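Local coordinates for sulfur carrier protein CysO (Mycobacterium tuberculosis, PDB 3DWM), which probably serves, in its thiocarboxylated form, as the sulfur donor for CysM in a mycobacterial route to cysteine, at residues G53-F58 and D67-G72. Sequence-based numbering, arbitrary orientation.
Sequences GKLHRF and DVRFSG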
loop_
_atom_site.group_PDB
_atom_site.type_symbol
_atom_site.label_atom_id
_atom_site.label_comp_id
_atom_site.label_asym_id
_atom_site.label_seq_id
_atom_site.Cartn_x
_atom_site.Cartn_y
_atom_site.Cartn_z
ATOM N N GLY A 53 1.380 12.960 1.642
ATOM C CA GLY A 53 0.310 12.285 2.379
ATOM C C GLY A 53 -0.747 11.801 1.432
ATOM O O GLY A 53 -1.585 10.969 1.806
ATOM N N LYS A 54 -0.687 12.315 0.196
ATOM C CA LYS A 54 -1.666 12.014 -0.846
ATOM C C LYS A 54 -1.023 10.984 -1.753
ATOM O O LYS A 54 0.166 11.070 -2.053
ATOM C CB LYS A 54 -2.113 13.300 -1.619
ATOM N N LEU A 55 -1.818 9.971 -2.095
ATOM C CA LEU A 55 -1.426 8.879 -2.970
ATOM C C LEU A 55 -1.218 9.337 -4.397
ATOM O O LEU A 55 -1.757 10.345 -4.841
ATOM C CB LEU A 55 -2.509 7.819 -3.004
ATOM C CG LEU A 55 -2.698 6.756 -1.939
ATOM C CD1 LEU A 55 -3.864 5.902 -2.460
ATOM C CD2 LEU A 55 -1.386 5.947 -1.683
ATOM N N HIS A 56 -0.461 8.540 -5.117
ATOM C CA HIS A 56 -0.053 8.859 -6.432
ATOM C C HIS A 56 -1.251 8.748 -7.394
ATOM O O HIS A 56 -2.073 7.828 -7.237
ATOM C CB HIS A 56 1.032 7.860 -6.793
ATOM C CG HIS A 56 1.730 8.194 -8.055
ATOM N ND1 HIS A 56 1.184 7.911 -9.287
ATOM C CD2 HIS A 56 2.886 8.856 -8.285
ATOM C CE1 HIS A 56 1.997 8.351 -10.233
ATOM N NE2 HIS A 56 3.029 8.940 -9.651
ATOM N N ARG A 57 -1.347 9.666 -8.365
ATOM C CA ARG A 57 -2.499 9.674 -9.256
ATOM C C ARG A 57 -2.760 8.342 -9.985
ATOM O O ARG A 57 -3.926 7.976 -10.198
ATOM C CB ARG A 57 -2.433 10.815 -10.265
ATOM C CG ARG A 57 -3.229 12.026 -9.838
ATOM C CD ARG A 57 -2.877 13.221 -10.710
ATOM N NE ARG A 57 -3.299 13.045 -12.106
ATOM C CZ ARG A 57 -3.051 13.902 -13.096
ATOM N NH1 ARG A 57 -2.371 15.003 -12.876
ATOM N NH2 ARG A 57 -3.465 13.653 -14.330
ATOM N N PHE A 58 -1.698 7.624 -10.359
ATOM C CA PHE A 58 -1.834 6.394 -11.165
ATOM C C PHE A 58 -1.608 5.115 -10.377
ATOM O O PHE A 58 -1.326 4.048 -10.946
ATOM C CB PHE A 58 -0.916 6.432 -12.381
ATOM C CG PHE A 58 -1.013 7.705 -13.134
ATOM C CD1 PHE A 58 -2.235 8.093 -13.708
ATOM C CD2 PHE A 58 0.103 8.551 -13.252
ATOM C CE1 PHE A 58 -2.346 9.281 -14.396
ATOM C CE2 PHE A 58 0.015 9.765 -13.956
ATOM C CZ PHE A 58 -1.217 10.135 -14.511
ATOM N N ASP A 67 -12.151 0.833 -2.006
ATOM C CA ASP A 67 -11.219 1.780 -2.545
ATOM C C ASP A 67 -10.899 2.822 -1.474
ATOM O O ASP A 67 -11.779 3.556 -1.016
ATOM C CB ASP A 67 -11.835 2.409 -3.785
ATOM C CG ASP A 67 -10.863 3.300 -4.554
ATOM O OD1 ASP A 67 -9.878 3.849 -3.989
ATOM O OD2 ASP A 67 -11.103 3.489 -5.753
ATOM N N VAL A 68 -9.632 2.896 -1.075
ATOM C CA VAL A 68 -9.225 3.817 -0.009
ATOM C C VAL A 68 -9.558 5.306 -0.282
ATOM O O VAL A 68 -9.823 6.090 0.666
ATOM C CB VAL A 68 -7.729 3.637 0.401
ATOM C CG1 VAL A 68 -7.440 2.175 0.640
ATOM C CG2 VAL A 68 -6.797 4.199 -0.617
ATOM N N ARG A 69 -9.539 5.691 -1.567
ATOM C CA ARG A 69 -9.986 7.026 -1.955
ATOM C C ARG A 69 -11.405 7.322 -1.429
ATOM O O ARG A 69 -11.830 8.477 -1.451
ATOM C CB ARG A 69 -9.880 7.242 -3.470
ATOM C CG ARG A 69 -8.492 7.646 -3.887
ATOM C CD ARG A 69 -8.294 7.498 -5.381
ATOM N NE ARG A 69 -7.016 8.071 -5.829
ATOM C CZ ARG A 69 -5.874 7.388 -5.959
ATOM N NH1 ARG A 69 -5.832 6.089 -5.665
ATOM N NH2 ARG A 69 -4.771 8.005 -6.372
ATOM N N PHE A 70 -12.128 6.302 -0.944
ATOM C CA PHE A 70 -13.459 6.552 -0.390
ATOM C C PHE A 70 -13.558 6.362 1.077
ATOM O O PHE A 70 -14.593 6.629 1.659
ATOM C CB PHE A 70 -14.534 5.775 -1.134
ATOM C CG PHE A 70 -14.584 6.140 -2.547
ATOM C CD1 PHE A 70 -14.483 5.176 -3.529
ATOM C CD2 PHE A 70 -14.627 7.488 -2.907
ATOM C CE1 PHE A 70 -14.453 5.534 -4.891
ATOM C CE2 PHE A 70 -14.595 7.888 -4.264
ATOM C CZ PHE A 70 -14.508 6.905 -5.264
ATOM N N SER A 71 -12.461 5.946 1.686
ATOM C CA SER A 71 -12.434 5.694 3.120
ATOM C C SER A 71 -11.377 6.528 3.871
ATOM O O SER A 71 -11.051 6.219 4.990
ATOM C CB SER A 71 -12.223 4.189 3.363
ATOM O OG SER A 71 -11.018 3.718 2.765
ATOM N N GLY A 72 -10.832 7.573 3.265
ATOM C CA GLY A 72 -9.863 8.386 3.981
ATOM C C GLY A 72 -8.403 8.259 3.547
ATOM O O GLY A 72 -7.495 8.740 4.264
#
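Two surface loops at the edge-strand side of a ubiquitin-like sheet meet through Arg69 and Leu55, an arginine bridging two loops through a main-chain carbonyl. The guanidinium of Arg69 reaches the backbone of 53-58, where Arg69 NH2 donates to His56 O at 2.8 Å. That carbonyl oxygen lies close to the guanidinium plane, yet the donor stands well above the plane of the carbonyl itself, and the bond is bent, with an N-H...O angle of 137°. The side chain runs extended from CG to NE (chi2 165°, chi3 172°), a shape that carries the guanidinium across to the other loop, where the nearest CA atoms, those of Leu55 and Arg69, are 8.8 Å apart. Arg69 NH1 hydrogen-bonds to the O of Val59, the first residue of strand 59-63. In this ThiS-family fold, strands 59-63 and 66-67 pair antiparallel, and the contact ties the loop entering the first to the loop leaving the second. Next to the guanidinium, Leu55 CD1 touches Val68 CG2 at 3.9 Å, the two side chains crossing nearly at right angles, and the same Leu55 CD1 lies 3.8 Å from Arg69 NH1, obliquely to the guanidinium. Leu55 also packs on Ile61 of strand 59-63 and on Leu74. At the base of the arginine, Asp67 OD1 accepts from the backbone N of Arg69 at 3.1 Å, forming an Asx turn as the chain leaves the edge strand.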